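Local coordinates for 3-oxoacyl-(acyl-carrier protein) synthase II (Thermus thermophilus, PDB 1J3N), which probably catalyses the condensation of an acyl chain with malonyl-acyl-carrier protein that lengthens the chain in fatty acid synthesis, at residues G107-E110 with T111-Q115; A137-A140 with S141-I144. One frame throughout, in Å; residues are numbered along the deposited sequence.

Contact 1: residues G107-E110 with T111-Q115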
ATOM      1  N   GLY A 107      -2.596   2.877  -9.894  1.00 22.54           N
ATOM      2  CA  GLY A 107      -1.539   3.859 -10.067  1.00 21.89           C
ATOM      3  C   GLY A 107      -1.566   4.510 -11.439  1.00 22.40           C
ATOM      4  O   GLY A 107      -2.637   4.750 -11.987  1.00 22.72           O
ATOM      5  N   GLY A 108      -0.392   4.769 -12.008  1.00 23.23           N
ATOM      6  CA  GLY A 108      -0.311   5.428 -13.304  1.00 24.17           C
ATOM      7  C   GLY A 108      -0.657   4.618 -14.539  1.00 25.13           C
ATOM      8  O   GLY A 108       0.208   4.336 -15.368  1.00 26.74           O
ATOM      9  N   MET A 109      -1.930   4.273 -14.677  1.00 24.86           N
ATOM     10  CA  MET A 109      -2.412   3.492 -15.810  1.00 27.14           C
ATOM     11  C   MET A 109      -2.093   4.124 -17.180  1.00 26.50           C
ATOM     12  O   MET A 109      -1.634   3.434 -18.088  1.00 25.21           O
ATOM     13  CB  MET A 109      -3.923   3.282 -15.670  1.00 27.56           C
ATOM     14  CG  MET A 109      -4.508   2.194 -16.563  1.00 30.64           C
ATOM     15  SD  MET A 109      -3.828   0.550 -16.235  1.00 30.86           S
ATOM     16  CE  MET A 109      -3.355   0.081 -17.898  1.00 30.55           C
ATOM     17  N   GLU A 110      -2.338   5.424 -17.339  1.00 25.36           N
ATOM     18  CA  GLU A 110      -2.051   6.076 -18.618  1.00 24.83           C
ATOM     19  C   GLU A 110      -0.555   6.050 -18.913  1.00 24.63           C
ATOM     20  O   GLU A 110      -0.139   5.819 -20.052  1.00 23.61           O
ATOM     21  CB  GLU A 110      -2.537   7.529 -18.627  1.00 26.19           C
ATOM     22  CG  GLU A 110      -4.042   7.717 -18.500  1.00 27.00           C
ATOM     23  CD  GLU A 110      -4.482   9.144 -18.823  1.00 28.39           C
ATOM     24  OE1 GLU A 110      -3.719  10.103 -18.560  1.00 27.62           O
ATOM     25  OE2 GLU A 110      -5.602   9.307 -19.337  1.00 28.02           O
ATOM     26  N   THR A 111       0.249   6.280 -17.878  1.00 24.34           N
ATOM     27  CA  THR A 111       1.700   6.281 -18.020  1.00 22.81           C
ATOM     28  C   THR A 111       2.192   4.901 -18.432  1.00 23.22           C
ATOM     29  O   THR A 111       3.108   4.770 -19.249  1.00 23.48           O
ATOM     30  CB  THR A 111       2.386   6.708 -16.695  1.00 22.47           C
ATOM     31  OG1 THR A 111       2.060   8.073 -16.411  1.00 21.93           O
ATOM     32  CG2 THR A 111       3.904   6.566 -16.802  1.00 25.98           C
ATOM     33  N   TRP A 112       1.576   3.866 -17.873  1.00 22.78           N
ATOM     34  CA  TRP A 112       1.956   2.503 -18.208  1.00 23.82           C
ATOM     35  C   TRP A 112       1.753   2.237 -19.699  1.00 24.15           C
ATOM     36  O   TRP A 112       2.592   1.607 -20.342  1.00 23.13           O
ATOM     37  CB  TRP A 112       1.139   1.496 -17.390  1.00 24.07           C
ATOM     38  CG  TRP A 112       1.805   1.046 -16.111  1.00 25.18           C
ATOM     39  CD1 TRP A 112       1.419   1.336 -14.830  1.00 23.41           C
ATOM     40  CD2 TRP A 112       2.929   0.161 -16.000  1.00 22.77           C
ATOM     41  NE1 TRP A 112       2.232   0.680 -13.928  1.00 22.22           N
ATOM     42  CE2 TRP A 112       3.166  -0.046 -14.621  1.00 24.27           C
ATOM     43  CE3 TRP A 112       3.759  -0.473 -16.932  1.00 22.87           C
ATOM     44  CZ2 TRP A 112       4.200  -0.872 -14.150  1.00 25.16           C
ATOM     45  CZ3 TRP A 112       4.790  -1.295 -16.466  1.00 25.68           C
ATOM     46  CH2 TRP A 112       4.998  -1.485 -15.085  1.00 24.62           C
ATOM     47  N   GLU A 113       0.640   2.716 -20.251  1.00 24.71           N
ATOM     48  CA  GLU A 113       0.360   2.506 -21.674  1.00 25.16           C
ATOM     49  C   GLU A 113       1.292   3.324 -22.555  1.00 24.91           C
ATOM     50  O   GLU A 113       1.794   2.829 -23.562  1.00 26.25           O
ATOM     51  CB  GLU A 113      -1.089   2.873 -22.001  1.00 26.63           C
ATOM     52  CG  GLU A 113      -2.124   1.996 -21.305  1.00 29.33           C
ATOM     53  CD  GLU A 113      -3.528   2.217 -21.835  1.00 30.94           C
ATOM     54  OE1 GLU A 113      -4.474   1.604 -21.296  1.00 29.81           O
ATOM     55  OE2 GLU A 113      -3.685   3.001 -22.795  1.00 33.60           O
ATOM     56  N   ALA A 114       1.525   4.574 -22.169  1.00 24.06           N
ATOM     57  CA  ALA A 114       2.392   5.462 -22.937  1.00 24.77           C
ATOM     58  C   ALA A 114       3.838   4.969 -22.983  1.00 25.23           C
ATOM     59  O   ALA A 114       4.427   4.864 -24.056  1.00 25.81           O
ATOM     60  CB  ALA A 114       2.338   6.874 -22.356  1.00 26.31           C
ATOM     61  N   GLN A 115       4.403   4.651 -21.823  1.00 24.02           N
ATOM     62  CA  GLN A 115       5.781   4.188 -21.760  1.00 24.82           C
ATOM     63  C   GLN A 115       5.986   2.763 -22.269  1.00 25.50           C
ATOM     64  O   GLN A 115       7.013   2.465 -22.880  1.00 24.50           O
ATOM     65  CB  GLN A 115       6.318   4.339 -20.332  1.00 23.50           C
ATOM     66  CG  GLN A 115       6.442   5.794 -19.896  1.00 23.52           C
ATOM     67  CD  GLN A 115       7.303   6.615 -20.846  1.00 24.14           C
ATOM     68  OE1 GLN A 115       8.424   6.227 -21.175  1.00 22.73           O
ATOM     69  NE2 GLN A 115       6.782   7.764 -21.281  1.00 23.30           N
TER
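G108 and W112 meet where helix 109-122 begins, in the thiolase-type fold of the condensing enzymes, and their contact illustrates how a helix start can be built on glycine. G108 takes the N-cap position, and its carbonyl oxygen accepts the first hydrogen bond of the helix from W112 N at 2.9 Å, with the donor nitrogen almost in line with the C=O bond, though the N-H itself is somewhat bent away from the oxygen. The same oxygen lies 3.3 Å from W112 CD1, approaching the indole obliquely, while M109 N sits at the edge of the ring. The next two residues continue the pattern, E113 N bonding to M109 O and A114 N to E110 O, which accepts at 3.0 Å.

The side chains of M109 and E113 cross on one flank of this first turn. M109 carries its CG anti to the backbone N (chi1 -165°), then bends at its next two torsions, which brings CE to 3.9 Å from E113 OE1. E113 reaches it with an extended chain whose CG lies 3.6 Å from M109 O. The carboxylate is set by more than the methyl: OE1 accepts hydrogen bonds from T193 OG1 and M195 N, which fix the end of the glutamate at the start of helix 194-202.

Farther out, T111 OG1 bonds to D69, E110 makes a salt bridge with R70, and F131 meets the W112 indole edge-to-face. W112 also stacks on W112 of the second subunit, so the turn contributes to the dimer interface. Before the cap, G107 adopts a backbone conformation (phi 86°, psi -142°) in which a side chain would press on the preceding carbonyl; its own carbonyl closes an inverse gamma turn centred on G108, with M109 N donating to G107 O at 2.8 Å.

Contact 2: residues A137-A140 with S141-I144; sequences ANMA and SAHI
M139 lies against H143 one helical turn later, and its side chain can be followed outward atom by atom. CB starts 4.1 Å from H143 CD2. Because CG stands anti to the carbonyl carbon (chi1 -67°) and the chain bends again at each later torsion, the thioether turns to run forward along the helix flank toward A142 and H143. SD comes to rest against the methyl of A142, 4.1 Å from A142 CB, and the terminal CE ends 3.7 Å from H143 NE2, the two side chains crossing at a slant.

The imidazole is also met from the backbone: M139 O sits at the ring edge, 3.1 Å from H143 CD2, and the same oxygen accepts the H143 N-H from above the carbonyl plane. With H143 cut back to an alanine, the M139 methyl would probably lose its ring neighbour and be free to turn, and the packing on V72 and on I267 of the second subunit would be lost as well.

Along the backbone, A142 N bonds to N138 O at 3.1 Å and I144 N to A140 O. A water joins the start of the turn, donating to A137 O at 2.6 Å and accepting from S141 N. S141 OG is held by V102 N and S155 O, tying this flank to strand 98-103, while I144 packs on T100 and V102 of that strand and on L76 of helix 70-86. The arrangement is that of a first alpha-helical turn, with i to i+4 bonds and a water at its opening, on a helix packed beside the sheet of a thiolase-type fold.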
ATOM      1  N   ALA A 137       2.533   3.795  -7.200  1.00 17.85           N
ATOM      2  CA  ALA A 137       1.455   4.131  -6.265  1.00 18.96           C
ATOM      3  C   ALA A 137       1.714   5.154  -5.176  1.00 19.41           C
ATOM      4  O   ALA A 137       0.830   5.941  -4.853  1.00 21.50           O
ATOM      5  CB  ALA A 137       0.913   2.837  -5.619  1.00 14.81           C
ATOM      6  N   ASN A 138       2.912   5.141  -4.605  1.00 20.64           N
ATOM      7  CA  ASN A 138       3.245   6.056  -3.521  1.00 21.70           C
ATOM      8  C   ASN A 138       3.437   7.509  -3.941  1.00 23.35           C
ATOM      9  O   ASN A 138       3.709   8.364  -3.096  1.00 22.61           O
ATOM     10  CB  ASN A 138       4.512   5.565  -2.821  1.00 23.31           C
ATOM     11  CG  ASN A 138       5.711   5.508  -3.763  1.00 23.98           C
ATOM     12  OD1 ASN A 138       6.621   6.338  -3.688  1.00 22.93           O
ATOM     13  ND2 ASN A 138       5.705   4.534  -4.662  1.00 17.54           N
ATOM     14  N   MET A 139       3.293   7.803  -5.232  1.00 22.27           N
ATOM     15  CA  MET A 139       3.502   9.176  -5.679  1.00 22.56           C
ATOM     16  C   MET A 139       2.355  10.147  -5.405  1.00 20.66           C
ATOM     17  O   MET A 139       2.536  11.354  -5.514  1.00 20.65           O
ATOM     18  CB  MET A 139       3.879   9.205  -7.156  1.00 21.80           C
ATOM     19  CG  MET A 139       5.230   8.576  -7.437  1.00 23.41           C
ATOM     20  SD  MET A 139       6.521   9.158  -6.335  1.00 27.80           S
ATOM     21  CE  MET A 139       6.845  10.768  -6.993  1.00 25.02           C
ATOM     22  N   ALA A 140       1.180   9.632  -5.055  1.00 18.89           N
ATOM     23  CA  ALA A 140       0.067  10.507  -4.725  1.00 19.89           C
ATOM     24  C   ALA A 140       0.366  11.084  -3.335  1.00 19.01           C
ATOM     25  O   ALA A 140       0.291  12.290  -3.116  1.00 19.95           O
ATOM     26  CB  ALA A 140      -1.233   9.728  -4.711  1.00 22.16           C
ATOM     27  N   SER A 141       0.713  10.214  -2.396  1.00 19.53           N
ATOM     28  CA  SER A 141       1.060  10.655  -1.051  1.00 19.05           C
ATOM     29  C   SER A 141       2.292  11.562  -1.102  1.00 19.66           C
ATOM     30  O   SER A 141       2.289  12.664  -0.552  1.00 17.59           O
ATOM     31  CB  SER A 141       1.350   9.455  -0.152  1.00 17.80           C
ATOM     32  OG  SER A 141       0.148   8.794   0.212  1.00 18.30           O
ATOM     33  N   ALA A 142       3.327  11.097  -1.793  1.00 18.52           N
ATOM     34  CA  ALA A 142       4.572  11.842  -1.926  1.00 18.33           C
ATOM     35  C   ALA A 142       4.380  13.242  -2.495  1.00 19.47           C
ATOM     36  O   ALA A 142       4.948  14.210  -1.985  1.00 19.08           O
ATOM     37  CB  ALA A 142       5.553  11.066  -2.802  1.00 18.34           C
ATOM     38  N   HIS A 143       3.599  13.358  -3.563  1.00 20.57           N
ATOM     39  CA  HIS A 143       3.383  14.662  -4.163  1.00 20.76           C
ATOM     40  C   HIS A 143       2.621  15.606  -3.260  1.00 20.93           C
ATOM     41  O   HIS A 143       2.865  16.809  -3.274  1.00 18.13           O
ATOM     42  CB  HIS A 143       2.684  14.522  -5.517  1.00 21.95           C
ATOM     43  CG  HIS A 143       3.639  14.368  -6.653  1.00 21.08           C
ATOM     44  ND1 HIS A 143       4.481  15.386  -7.051  1.00 21.30           N
ATOM     45  CD2 HIS A 143       3.939  13.303  -7.431  1.00 19.56           C
ATOM     46  CE1 HIS A 143       5.259  14.953  -8.025  1.00 20.70           C
ATOM     47  NE2 HIS A 143       4.952  13.691  -8.274  1.00 23.19           N
ATOM     48  N   ILE A 144       1.699  15.066  -2.465  1.00 21.87           N
ATOM     49  CA  ILE A 144       0.940  15.906  -1.552  1.00 20.80           C
ATOM     50  C   ILE A 144       1.862  16.405  -0.443  1.00 21.34           C
ATOM     51  O   ILE A 144       1.814  17.580  -0.062  1.00 19.60           O
ATOM     52  CB  ILE A 144      -0.259  15.135  -0.952  1.00 21.40           C
ATOM     53  CG1 ILE A 144      -1.332  14.921  -2.036  1.00 22.17           C
ATOM     54  CG2 ILE A 144      -0.832  15.904   0.223  1.00 21.32           C
ATOM     55  CD1 ILE A 144      -2.344  13.813  -1.715  1.00 20.87           C
TER
HETATM   56  O   HOH W   1       0.165   7.276  -2.773  1.00 16.63           O

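Two helix starts from the N-terminal part of the beta-ketoacyl synthase fold follow in series along the chain: contact 1 opens helix 109-122, and contact 2 opens helix 139-148 after the short helix 131-135. Their centres are 15 Å apart and their nearest atoms about 5 Å, without touching. Helix 131-135 bridges part of the interval, since F131, M134 and M135 pack on T111 and W112. Strand 98-103 precedes both and receives contact 2 on its flank. Both contacts lie on the same side of the chain's centre and touch the second subunit, so two successive helix beginnings contribute to the homodimer interface.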